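Side-chain contacts in putative TetR family transcriptional regulator (Streptomyces coelicolor A3, PDB 3BQY), which probably binds operator DNA through an N-terminal helix-turn-helix domain and regulates transcription, as other TetR-family repressors do: residues V34-G37 with A38-Y42; H191-F194 with G195-L198; G171-P174 with H175-A178; G142-L145 with E146-A150; R26-A29 with Q30-V34. All coordinates share one frame; numbering follows the deposited sequence.

Contact 1. Residues V34-G37 with A38-Y42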
loop_
_atom_site.group_PDB
_atom_site.type_symbol
_atom_site.label_atom_id
_atom_site.label_comp_id
_atom_site.label_asym_id
_atom_site.label_seq_id
_atom_site.Cartn_x
_atom_site.Cartn_y
_atom_site.Cartn_z
ATOM N N VAL A 34 -5.624 30.939 14.417
ATOM C CA VAL A 34 -4.270 31.472 14.642
ATOM C C VAL A 34 -3.661 31.871 13.293
ATOM O O VAL A 34 -4.310 31.708 12.260
ATOM C CB VAL A 34 -3.351 30.476 15.409
ATOM C CG1 VAL A 34 -3.821 30.302 16.849
ATOM C CG2 VAL A 34 -3.249 29.106 14.685
ATOM N N GLN A 35 -2.441 32.415 13.305
ATOM C CA GLN A 35 -1.698 32.708 12.076
ATOM C C GLN A 35 -0.911 31.472 11.715
ATOM O O GLN A 35 -0.472 30.759 12.617
ATOM C CB GLN A 35 -0.717 33.846 12.310
ATOM C CG GLN A 35 -1.357 35.156 12.723
ATOM C CD GLN A 35 -1.875 35.953 11.538
ATOM O OE1 GLN A 35 -1.248 36.929 11.118
ATOM N NE2 GLN A 35 -3.023 35.543 10.994
ATOM N N ALA A 36 -0.703 31.208 10.422
ATOM C CA ALA A 36 0.029 29.986 10.029
ATOM C C ALA A 36 1.413 29.999 10.659
ATOM O O ALA A 36 1.926 28.947 11.051
ATOM C CB ALA A 36 0.123 29.829 8.513
ATOM N N GLY A 37 1.987 31.202 10.777
ATOM C CA GLY A 37 3.266 31.420 11.454
ATOM C C GLY A 37 3.342 30.700 12.786
ATOM O O GLY A 37 4.353 30.078 13.093
ATOM N N ALA A 38 2.258 30.768 13.559
ATOM C CA ALA A 38 2.179 30.118 14.861
ATOM C C ALA A 38 2.395 28.614 14.759
ATOM O O ALA A 38 3.151 28.050 15.545
ATOM C CB ALA A 38 0.851 30.411 15.526
ATOM N N LEU A 39 1.739 27.978 13.788
ATOM C CA LEU A 39 1.811 26.525 13.618
ATOM C C LEU A 39 3.201 26.054 13.282
ATOM O O LEU A 39 3.606 24.961 13.673
ATOM C CB LEU A 39 0.880 26.068 12.509
ATOM C CG LEU A 39 -0.601 26.187 12.775
ATOM C CD1 LEU A 39 -1.284 25.658 11.542
ATOM C CD2 LEU A 39 -0.942 25.335 13.970
ATOM N N TYR A 40 3.911 26.876 12.514
ATOM C CA TYR A 40 5.262 26.565 12.089
ATOM C C TYR A 40 6.280 26.607 13.233
ATOM O O TYR A 40 7.397 26.106 13.085
ATOM C CB TYR A 40 5.681 27.498 10.945
ATOM C CG TYR A 40 5.068 27.100 9.625
ATOM C CD1 TYR A 40 5.441 25.912 8.991
ATOM C CD2 TYR A 40 4.109 27.897 9.019
ATOM C CE1 TYR A 40 4.877 25.552 7.763
ATOM C CE2 TYR A 40 3.534 27.544 7.803
ATOM C CZ TYR A 40 3.919 26.374 7.185
ATOM O OH TYR A 40 3.343 26.031 5.991
ATOM N N ARG A 41 5.895 27.205 14.362
ATOM C CA ARG A 41 6.700 27.132 15.582
ATOM C C ARG A 41 6.586 25.763 16.263
ATOM O O ARG A 41 7.518 25.326 16.931
ATOM C CB ARG A 41 6.344 28.268 16.547
ATOM C CG ARG A 41 6.865 29.618 16.079
ATOM C CD ARG A 41 6.765 30.708 17.168
ATOM N NE ARG A 41 5.398 31.212 17.334
ATOM C CZ ARG A 41 4.933 32.337 16.784
ATOM N NH1 ARG A 41 5.721 33.095 16.025
ATOM N NH2 ARG A 41 3.674 32.712 16.998
ATOM N N TYR A 42 5.454 25.088 16.072
ATOM C CA TYR A 42 5.234 23.741 16.621
ATOM C C TYR A 42 5.633 22.631 15.662
ATOM O O TYR A 42 6.102 21.578 16.087
ATOM C CB TYR A 42 3.778 23.578 17.091
ATOM C CG TYR A 42 3.473 24.517 18.231
ATOM C CD1 TYR A 42 3.821 24.181 19.554
ATOM C CD2 TYR A 42 2.894 25.767 17.994
ATOM C CE1 TYR A 42 3.573 25.067 20.614
ATOM C CE2 TYR A 42 2.641 26.655 19.040
ATOM C CZ TYR A 42 2.983 26.301 20.346
ATOM O OH TYR A 42 2.732 27.191 21.380
#
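The ring of Y40 overlaps A36 one turn back along the helix, its CE2 4.2 Å from A36 CB and its CD2 3.2 Å from A36 O. Residues 34-42 carry the chain from the turn into the second helix, 36-42, of the predicted helix-turn-helix motif, the helix that usually reads the DNA in this family. Y40 CG lies anti to the carbonyl carbon (chi1 -77°), which brings the ring back beside A36, with A36 O oblique to it and G37 N near the plane of the ring at its edge.

The backbone bonding is a mixture of turn types. A36 O accepts Y40 N at 3.2 Å and also takes a weak bond from L39 N. G37 O draws weak bonds from Y40 N and R41 N, evidence that this helix is held loosely. At its start, Q35 O receives A38 N at 2.9 Å.

V34 makes two apolar contacts with the helix: V34 CB meets A38 CB at 4.2 Å, while V34 CG2 reaches L39 CG at 4.4 Å. L39 continues inward onto M25, L28 and A29 of helix 25-32. The R41 chain bends at chi3 and folds back, turning one face of its guanidinium to G37 O; R41 CG is 3.9 Å from that same G37 O.

Contact 2. Residues H191-F194 with G195-L198. With PO4 (phosphate ion), chain C.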
loop_
_atom_site.group_PDB
_atom_site.type_symbol
_atom_site.label_atom_id
_atom_site.label_comp_id
_atom_site.label_asym_id
_atom_site.label_seq_id
_atom_site.Cartn_x
_atom_site.Cartn_y
_atom_site.Cartn_z
ATOM N N HIS A 191 -12.314 -9.460 2.833
ATOM C CA HIS A 191 -11.113 -9.478 1.979
ATOM C C HIS A 191 -9.840 -9.411 2.837
ATOM O O HIS A 191 -8.893 -10.168 2.622
ATOM C CB HIS A 191 -11.145 -8.321 0.974
ATOM C CG HIS A 191 -12.215 -8.466 -0.056
ATOM N ND1 HIS A 191 -12.545 -7.466 -0.940
ATOM C CD2 HIS A 191 -13.077 -9.479 -0.300
ATOM C CE1 HIS A 191 -13.526 -7.871 -1.720
ATOM N NE2 HIS A 191 -13.879 -9.087 -1.345
ATOM N N PHE A 192 -9.845 -8.521 3.821
ATOM C CA PHE A 192 -8.713 -8.361 4.709
ATOM C C PHE A 192 -8.415 -9.653 5.474
ATOM O O PHE A 192 -7.267 -10.106 5.541
ATOM C CB PHE A 192 -8.958 -7.220 5.701
ATOM C CG PHE A 192 -7.821 -7.029 6.667
ATOM C CD1 PHE A 192 -6.578 -6.569 6.221
ATOM C CD2 PHE A 192 -7.985 -7.336 8.017
ATOM C CE1 PHE A 192 -5.504 -6.395 7.129
ATOM C CE2 PHE A 192 -6.929 -7.170 8.916
ATOM C CZ PHE A 192 -5.699 -6.703 8.486
ATOM N N GLU A 193 -9.456 -10.242 6.057
ATOM C CA GLU A 193 -9.301 -11.475 6.809
ATOM C C GLU A 193 -8.731 -12.603 5.925
ATOM O O GLU A 193 -7.924 -13.417 6.395
ATOM C CB GLU A 193 -10.634 -11.889 7.453
ATOM C CG GLU A 193 -11.079 -10.967 8.613
ATOM C CD GLU A 193 -10.058 -10.922 9.779
ATOM O OE1 GLU A 193 -9.441 -11.960 10.095
ATOM O OE2 GLU A 193 -9.891 -9.842 10.377
ATOM N N PHE A 194 -9.164 -12.660 4.662
ATOM C CA PHE A 194 -8.688 -13.682 3.741
ATOM C C PHE A 194 -7.187 -13.514 3.510
ATOM O O PHE A 194 -6.437 -14.497 3.529
ATOM C CB PHE A 194 -9.450 -13.606 2.412
ATOM C CG PHE A 194 -9.025 -14.637 1.421
ATOM C CD1 PHE A 194 -9.561 -15.933 1.465
ATOM C CD2 PHE A 194 -8.059 -14.339 0.465
ATOM C CE1 PHE A 194 -9.162 -16.899 0.527
ATOM C CE2 PHE A 194 -7.662 -15.293 -0.468
ATOM C CZ PHE A 194 -8.211 -16.568 -0.444
ATOM N N GLY A 195 -6.755 -12.283 3.236
ATOM C CA GLY A 195 -5.330 -12.021 2.976
ATOM C C GLY A 195 -4.483 -12.298 4.203
ATOM O O GLY A 195 -3.401 -12.872 4.108
ATOM N N LEU A 196 -4.994 -11.917 5.368
ATOM C CA LEU A 196 -4.334 -12.185 6.624
ATOM C C LEU A 196 -4.214 -13.696 6.869
ATOM O O LEU A 196 -3.160 -14.188 7.300
ATOM C CB LEU A 196 -5.150 -11.480 7.747
ATOM C CG LEU A 196 -4.580 -11.272 9.113
ATOM C CD1 LEU A 196 -3.115 -10.716 9.035
ATOM C CD2 LEU A 196 -5.556 -10.425 9.968
ATOM N N ARG A 197 -5.291 -14.431 6.590
ATOM C CA ARG A 197 -5.278 -15.894 6.672
ATOM C C ARG A 197 -4.204 -16.500 5.759
ATOM O O ARG A 197 -3.477 -17.405 6.177
ATOM C CB ARG A 197 -6.660 -16.493 6.327
ATOM C CG ARG A 197 -6.633 -17.978 5.911
ATOM C CD ARG A 197 -8.019 -18.656 5.966
ATOM N NE ARG A 197 -8.827 -18.587 4.743
ATOM C CZ ARG A 197 -9.411 -19.641 4.164
ATOM N NH1 ARG A 197 -10.143 -19.483 3.074
ATOM N NH2 ARG A 197 -9.268 -20.865 4.675
ATOM N N LEU A 198 -4.118 -16.020 4.517
ATOM C CA LEU A 198 -3.050 -16.491 3.592
ATOM C C LEU A 198 -1.646 -16.311 4.227
ATOM O O LEU A 198 -0.827 -17.244 4.193
ATOM C CB LEU A 198 -3.052 -15.755 2.245
ATOM C CG LEU A 198 -4.287 -15.937 1.364
ATOM C CD1 LEU A 198 -4.077 -15.222 0.030
ATOM C CD2 LEU A 198 -4.540 -17.448 1.135
HETATM P P PO4 C . -16.272 -11.650 -0.348
HETATM O O1 PO4 C . -17.280 -11.418 0.754
HETATM O O2 PO4 C . -14.914 -11.207 0.153
HETATM O O3 PO4 C . -16.211 -13.113 -0.709
HETATM O O4 PO4 C . -16.665 -10.840 -1.540
#
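G195 N gives its hydrogen to H191 O at 3.1 Å, with an N-H...O angle of 164°. L196 follows, with N bonded to F192 O and CG anti to its own N (chi1 -165°), a setting that carries CD2 to within 3.7 Å of F192 CE2. E193 runs beside L196 and points the same way, but its carboxylate is engaged by R82 in a salt bridge.

R197 N bonds to E193 O at 2.8 Å. The side chain, deposited in two conformers, bends at chi3 in the one described and places NH1 3.8 Å from F194 CE1, with guanidinium and ring planes 74° apart; this approach is only as certain as that conformer. L198 closes the turn. Its N bonds to F194 O, and its CD1 comes 3.6 Å from F194 CE2, so one aromatic ring meets both an arginine and a leucine. With alanine at F194, L198 CD1 and CG would probably lose the ring they lie against, opening a gap there.

H191 points away from the second segment, its NE2 making a weak 3.3 Å bond to O4 of a phosphate, most likely picked up during crystallisation, which R131 of the second subunit also binds; the exact orientation of the ion is doubtful. Helix 188-206 thus lies with F192 and L196 on helix 73-89 of its own chain, while F194, R197 and L198 pack on R131, V206 and S135 of the second subunit, consistent with the four-helix dimer interface of TetR proteins.

Contact 3. Residues G171-P174 with H175-A178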
loop_
_atom_site.group_PDB
_atom_site.type_symbol
_atom_site.label_atom_id
_atom_site.label_comp_id
_atom_site.label_asym_id
_atom_site.label_seq_id
_atom_site.Cartn_x
_atom_site.Cartn_y
_atom_site.Cartn_z
ATOM N N GLY A 171 -17.442 -11.766 -22.106
ATOM C CA GLY A 171 -16.844 -11.877 -23.439
ATOM C C GLY A 171 -15.421 -11.324 -23.544
ATOM O O GLY A 171 -14.715 -11.629 -24.541
ATOM N N THR A 172 -15.009 -10.475 -22.587
ATOM C CA THR A 172 -13.673 -9.865 -22.662
ATOM C C THR A 172 -12.789 -10.126 -21.458
ATOM O O THR A 172 -11.593 -10.317 -21.643
ATOM C CB THR A 172 -13.685 -8.357 -22.908
ATOM O OG1 THR A 172 -14.628 -7.757 -22.010
ATOM C CG2 THR A 172 -14.091 -8.078 -24.341
ATOM N N TYR A 173 -13.361 -10.114 -20.250
ATOM C CA TYR A 173 -12.622 -10.473 -19.013
ATOM C C TYR A 173 -13.412 -11.531 -18.256
ATOM O O TYR A 173 -14.043 -11.234 -17.234
ATOM C CB TYR A 173 -12.342 -9.237 -18.110
ATOM C CG TYR A 173 -11.624 -8.150 -18.883
ATOM C CD1 TYR A 173 -10.255 -8.244 -19.135
ATOM C CD2 TYR A 173 -12.330 -7.066 -19.412
ATOM C CE1 TYR A 173 -9.575 -7.263 -19.886
ATOM C CE2 TYR A 173 -11.663 -6.051 -20.179
ATOM C CZ TYR A 173 -10.279 -6.169 -20.395
ATOM O OH TYR A 173 -9.586 -5.225 -21.139
ATOM N N PRO A 174 -13.401 -12.764 -18.773
ATOM C CA PRO A 174 -14.311 -13.799 -18.256
ATOM C C PRO A 174 -14.064 -14.195 -16.814
ATOM O O PRO A 174 -15.013 -14.532 -16.124
ATOM C CB PRO A 174 -14.071 -15.004 -19.205
ATOM C CG PRO A 174 -12.719 -14.755 -19.845
ATOM C CD PRO A 174 -12.548 -13.258 -19.884
ATOM N N HIS A 175 -12.815 -14.165 -16.351
ATOM C CA HIS A 175 -12.552 -14.534 -14.974
ATOM C C HIS A 175 -13.017 -13.461 -14.020
ATOM O O HIS A 175 -13.556 -13.770 -12.954
ATOM C CB HIS A 175 -11.064 -14.830 -14.808
ATOM C CG HIS A 175 -10.633 -15.995 -15.627
ATOM N ND1 HIS A 175 -11.112 -17.265 -15.389
ATOM C CD2 HIS A 175 -9.860 -16.079 -16.736
ATOM C CE1 HIS A 175 -10.595 -18.099 -16.268
ATOM N NE2 HIS A 175 -9.840 -17.403 -17.102
ATOM N N LEU A 176 -12.880 -12.203 -14.428
ATOM C CA LEU A 176 -13.487 -11.116 -13.659
ATOM C C LEU A 176 -15.015 -11.158 -13.719
ATOM O O LEU A 176 -15.687 -10.930 -12.710
ATOM C CB LEU A 176 -12.975 -9.751 -14.156
ATOM C CG LEU A 176 -11.440 -9.587 -14.103
ATOM C CD1 LEU A 176 -11.069 -8.174 -14.589
ATOM C CD2 LEU A 176 -10.866 -9.849 -12.718
ATOM N N ALA A 177 -15.559 -11.473 -14.893
ATOM C CA ALA A 177 -17.006 -11.577 -15.027
ATOM C C ALA A 177 -17.520 -12.667 -14.073
ATOM O O ALA A 177 -18.502 -12.449 -13.346
ATOM C CB ALA A 177 -17.377 -11.885 -16.479
ATOM N N ALA A 178 -16.864 -13.829 -14.080
ATOM C CA ALA A 178 -17.310 -14.997 -13.299
ATOM C C ALA A 178 -17.272 -14.730 -11.793
ATOM O O ALA A 178 -18.109 -15.239 -11.043
ATOM C CB ALA A 178 -16.432 -16.214 -13.620
#
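Y173 turns its CB onto L176, 3.9 Å from L176 CD1 and 4.0 Å from L176 CB, where the chain enters helix 174-183. Y173 holds the N-cap position, and P174 begins the helix, where the missing N-H of a proline costs no bond of the helix.

The conformations sort the side chains into separate directions. Y173 has CG anti to its carbonyl carbon (chi1 -55°), yet its ring runs away from the helix and packs on L109 of the second subunit; CB makes the closest side-chain approach to L176, with CD1 of the leucine lying obliquely near the start of the ring. L176 takes the same kind of first torsion (chi1 -57°), its second torsion (chi2 -179°) sets CD1 anti to CA, and CD1 lies beside Y173 CB; the leucine also packs on V168. In H175 the imidazole swings off the helix: ND1 is hydrogen-bonded to R120 of the second subunit and NE2 weakly to E121 of that subunit. Both ring nitrogens thus have partners on the second subunit, one of them weak, which would probably limit rotation about CB-CG.

The first turn is completed across the dimer as well. D113 of the second subunit accepts L176 N, and H175 N weakly, so an acidic side chain meets two amides of the helix's first turn. Within the chain, Y173 O takes A177 N at 2.8 Å and P174 O takes A178 N, also at 2.8 Å. Both alanine methyls lie close to the carbonyls thus engaged: A177 CB is 3.5 Å from Y173 O, and A178 CB is 3.3 Å from P174 O.

Contact 4. Residues G142-L145 with E146-A150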
loop_
_atom_site.group_PDB
_atom_site.type_symbol
_atom_site.label_atom_id
_atom_site.label_comp_id
_atom_site.label_asym_id
_atom_site.label_seq_id
_atom_site.Cartn_x
_atom_site.Cartn_y
_atom_site.Cartn_z
ATOM N N GLY A 142 -1.285 -1.603 2.256
ATOM C CA GLY A 142 -1.758 -1.668 0.865
ATOM C C GLY A 142 -3.258 -1.922 0.808
ATOM O O GLY A 142 -3.986 -1.269 0.060
ATOM N N HIS A 143 -3.724 -2.874 1.617
ATOM C CA HIS A 143 -5.160 -3.188 1.652
ATOM C C HIS A 143 -5.990 -1.973 2.105
ATOM O O HIS A 143 -7.035 -1.640 1.508
ATOM C CB HIS A 143 -5.456 -4.340 2.633
ATOM C CG HIS A 143 -6.903 -4.418 2.991
ATOM N ND1 HIS A 143 -7.808 -5.163 2.266
ATOM C CD2 HIS A 143 -7.623 -3.768 3.943
ATOM C CE1 HIS A 143 -9.019 -5.000 2.778
ATOM N NE2 HIS A 143 -8.936 -4.149 3.788
ATOM N N THR A 144 -5.540 -1.317 3.173
ATOM C CA THR A 144 -6.310 -0.214 3.765
ATOM C C THR A 144 -6.288 1.021 2.840
ATOM O O THR A 144 -7.303 1.713 2.671
ATOM C CB THR A 144 -5.798 0.104 5.195
ATOM O OG1 THR A 144 -5.764 -1.128 5.950
ATOM C CG2 THR A 144 -6.788 1.076 5.909
ATOM N N LEU A 145 -5.147 1.278 2.215
ATOM C CA LEU A 145 -5.062 2.343 1.204
ATOM C C LEU A 145 -6.089 2.159 0.116
ATOM O O LEU A 145 -6.804 3.106 -0.273
ATOM C CB LEU A 145 -3.680 2.340 0.544
ATOM C CG LEU A 145 -2.522 3.026 1.231
ATOM C CD1 LEU A 145 -1.265 2.594 0.523
ATOM C CD2 LEU A 145 -2.694 4.550 1.124
ATOM N N GLU A 146 -6.164 0.940 -0.403
ATOM C CA GLU A 146 -7.107 0.654 -1.486
ATOM C C GLU A 146 -8.566 0.627 -1.032
ATOM O O GLU A 146 -9.450 1.078 -1.757
ATOM C CB GLU A 146 -6.701 -0.604 -2.250
ATOM C CG GLU A 146 -5.230 -0.503 -2.812
ATOM C CD GLU A 146 -5.014 0.552 -3.949
ATOM O OE1 GLU A 146 -5.717 1.599 -4.011
ATOM O OE2 GLU A 146 -4.112 0.318 -4.792
ATOM N N GLU A 147 -8.814 0.152 0.189
ATOM C CA GLU A 147 -10.163 0.229 0.774
ATOM C C GLU A 147 -10.603 1.688 0.908
ATOM O O GLU A 147 -11.740 2.050 0.527
ATOM C CB GLU A 147 -10.210 -0.462 2.151
ATOM C CG GLU A 147 -11.538 -0.197 2.879
ATOM C CD GLU A 147 -11.725 -1.036 4.146
ATOM O OE1 GLU A 147 -10.876 -1.888 4.468
ATOM O OE2 GLU A 147 -12.760 -0.833 4.804
ATOM N N GLN A 148 -9.713 2.542 1.423
ATOM C CA GLN A 148 -10.060 3.960 1.585
ATOM C C GLN A 148 -10.220 4.707 0.255
ATOM O O GLN A 148 -11.098 5.579 0.127
ATOM C CB GLN A 148 -9.105 4.673 2.546
ATOM C CG GLN A 148 -9.360 4.190 3.978
ATOM C CD GLN A 148 -8.451 4.811 4.995
ATOM O OE1 GLN A 148 -7.240 4.898 4.787
ATOM N NE2 GLN A 148 -9.022 5.208 6.133
ATOM N N ALA A 149 -9.402 4.360 -0.727
ATOM C CA ALA A 149 -9.544 4.921 -2.074
ATOM C C ALA A 149 -10.932 4.636 -2.657
ATOM O O ALA A 149 -11.513 5.494 -3.346
ATOM C CB ALA A 149 -8.461 4.392 -2.993
ATOM N N ALA A 150 -11.445 3.435 -2.395
ATOM C CA ALA A 150 -12.742 2.981 -2.895
ATOM C C ALA A 150 -13.900 3.690 -2.217
ATOM O O ALA A 150 -14.937 3.920 -2.854
ATOM C CB ALA A 150 -12.890 1.491 -2.727
#
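Q148 lies alongside T144, both side chains pointing the same way on helix 126-151, a long helix of the TetR-type C-terminal domain. From its CB, 3.5 Å from T144 O, the chain continues to CG, also 3.5 Å from T144 O; the first torsion (chi1 -71°) sets CG beside the backbone N, and the chain is extended beyond it. CD then comes 4.2 Å from T144 CG2, and OE1 stands 4.0 Å from that methyl. The amide tip is spent outside the helix: OE1 accepts A95 N at the start of helix 94-99, and NE2 donates to L88 O and weakly to H91 O. Cut back to alanine, this position would probably leave A95 N and L88 O without these partners and weaken the link to the end of helix 73-89 and the start of helix 94-99.

One residue earlier in each segment, H143 NE2 gives a weak bond to E147 OE1, at 3.1 Å with an N-H...O angle of 134°. The imidazole and carboxylate planes are 83° apart, and OE1 lies oblique to the ring. The main partner of E147 OE1 is R85, through a salt bridge; the positive charge there would tend to keep the carboxylate ionised. T144 OG1 lies in the plane of the H143 ring at its edge, but is hydrogen-bonded to T140 O.

L145 packs on L145 of the second subunit, so the helix also meets the dimer partner. At the start of the segment 142-145, E146 N bonds to G142 O, and E146 CG rests 3.2 Å from that same oxygen.

Contact 5. Residues R26-A29 with Q30-V34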
loop_
_atom_site.group_PDB
_atom_site.type_symbol
_atom_site.label_atom_id
_atom_site.label_comp_id
_atom_site.label_asym_id
_atom_site.label_seq_id
_atom_site.Cartn_x
_atom_site.Cartn_y
_atom_site.Cartn_z
ATOM N N ARG A 26 -2.300 26.423 6.297
ATOM C CA ARG A 26 -3.204 27.581 6.302
ATOM C C ARG A 26 -4.617 27.171 6.730
ATOM O O ARG A 26 -5.239 27.865 7.539
ATOM C CB ARG A 26 -3.223 28.291 4.943
ATOM C CG ARG A 26 -1.823 28.852 4.584
ATOM C CD ARG A 26 -1.805 29.746 3.355
ATOM N NE ARG A 26 -0.444 29.981 2.861
ATOM C CZ ARG A 26 0.390 30.903 3.347
ATOM N NH1 ARG A 26 0.006 31.695 4.360
ATOM N NH2 ARG A 26 1.621 31.036 2.821
ATOM N N ARG A 27 -5.103 26.061 6.175
ATOM C CA ARG A 27 -6.451 25.531 6.516
ATOM C C ARG A 27 -6.528 25.214 8.007
ATOM O O ARG A 27 -7.514 25.522 8.659
ATOM C CB ARG A 27 -6.761 24.264 5.691
ATOM C CG ARG A 27 -8.128 23.622 5.910
ATOM C CD ARG A 27 -9.238 24.424 5.245
ATOM N NE ARG A 27 -10.561 23.968 5.699
ATOM C CZ ARG A 27 -11.164 24.394 6.813
ATOM N NH1 ARG A 27 -12.379 23.950 7.113
ATOM N NH2 ARG A 27 -10.562 25.272 7.624
ATOM N N LEU A 28 -5.479 24.575 8.533
ATOM C CA LEU A 28 -5.349 24.300 9.958
ATOM C C LEU A 28 -5.302 25.559 10.801
ATOM O O LEU A 28 -5.918 25.606 11.863
ATOM C CB LEU A 28 -4.082 23.453 10.214
ATOM C CG LEU A 28 -3.829 22.852 11.594
ATOM C CD1 LEU A 28 -5.064 22.158 12.144
ATOM C CD2 LEU A 28 -2.667 21.854 11.481
ATOM N N ALA A 29 -4.550 26.572 10.354
ATOM C CA ALA A 29 -4.517 27.868 11.024
ATOM C C ALA A 29 -5.915 28.520 11.062
ATOM O O ALA A 29 -6.320 29.060 12.093
ATOM C CB ALA A 29 -3.504 28.808 10.345
ATOM N N GLN A 30 -6.635 28.472 9.934
ATOM C CA GLN A 30 -7.997 29.047 9.862
ATOM C C GLN A 30 -8.873 28.309 10.880
ATOM O O GLN A 30 -9.581 28.938 11.658
ATOM C CB GLN A 30 -8.601 28.988 8.429
ATOM C CG GLN A 30 -7.920 29.906 7.364
ATOM C CD GLN A 30 -8.098 29.420 5.912
ATOM O OE1 GLN A 30 -8.848 28.417 5.685
ATOM N NE2 GLN A 30 -7.384 30.140 4.910
ATOM N N ALA A 31 -8.764 26.978 10.906
ATOM C CA ALA A 31 -9.532 26.130 11.836
ATOM C C ALA A 31 -9.304 26.450 13.316
ATOM O O ALA A 31 -10.239 26.365 14.109
ATOM C CB ALA A 31 -9.261 24.651 11.572
HETATM N N MSE A 32 -8.077 26.819 13.682
HETATM C CA MSE A 32 -7.740 27.121 15.080
HETATM C C MSE A 32 -7.704 28.614 15.391
HETATM O O MSE A 32 -7.328 29.009 16.504
HETATM C CB MSE A 32 -6.385 26.525 15.443
HETATM C CG MSE A 32 -6.200 25.102 14.974
HETATM SE SE MSE A 32 -4.478 24.414 15.549
HETATM C CE MSE A 32 -4.947 24.094 17.427
ATOM N N ASP A 33 -8.068 29.438 14.408
ATOM C CA ASP A 33 -8.055 30.892 14.563
ATOM C C ASP A 33 -6.691 31.383 15.081
ATOM O O ASP A 33 -6.608 32.116 16.068
ATOM C CB ASP A 33 -9.218 31.346 15.469
ATOM C CG ASP A 33 -9.607 32.806 15.259
ATOM O OD1 ASP A 33 -8.753 33.637 14.871
ATOM O OD2 ASP A 33 -10.787 33.130 15.496
ATOM N N VAL A 34 -5.624 30.939 14.417
ATOM C CA VAL A 34 -4.270 31.472 14.642
ATOM C C VAL A 34 -3.661 31.871 13.293
ATOM O O VAL A 34 -4.310 31.708 12.260
ATOM C CB VAL A 34 -3.351 30.476 15.409
ATOM C CG1 VAL A 34 -3.821 30.302 16.849
ATOM C CG2 VAL A 34 -3.249 29.106 14.685
#
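R26 offers its carbonyl to Q30: R26 O accepts Q30 N at 2.8 Å, and the extended glutamine chain then passes over the same oxygen, with Q30 CG 3.4 Å from R26 O. R27 comes next. Its chain bends at chi2 (75°), turning back so that R27 CD comes 4.0 Å from Q30 OE1. The two side chains cross at about a right angle, their guanidinium and amide planes 33° apart, and NH2 ends 4.2 Å from A31 CB.

These residues form helix 25-32, the first helix of the predicted helix-turn-helix motif. L28 faces inward, side by side with M32, deposited as selenomethionine; L28 CD1 and M32 SE are 4.1 Å apart. L28 also packs on T10 of helix 4-18 and L39 of helix 36-42, and M32 touches T7, T10 and L39, so the pair fills the angle between the three helices.

A29 ends the segment and anchors the helix terminus. A29 O receives V34 N at 3.1 Å in a nearly straight bond (165°), together with a weak one from M32 N. D33, with positive phi, completes a Schellman motif by bonding its N to Q30 O, and the chain then turns toward the next helix. V34 CG2, in the crowded position between backbone N and carbonyl carbon, is directed back at the helix end, 4.4 Å from A29 CB.

Contacts 5 and 1 are successive halves of the predicted DNA-binding motif. They share V34, their centres are 9 Å apart, and L39 CD1 of contact 1 packs 3.6 Å from A29 N of contact 5. The other three belong to the C-terminal domain and all touch the second subunit. Contacts 2 and 4 meet directly, F192 CB lying 3.6 Å from H143 NE2, with centres 14 Å apart; the phosphate sits at contact 2. Contact 3 stands 23 Å, centre to centre, from each of them. From contact 1 the centres of contacts 4 and 2 are 32 Å and 43 Å away; the predicted DNA-binding motif is well apart, contacts 5 and 4 being nearest (29 Å).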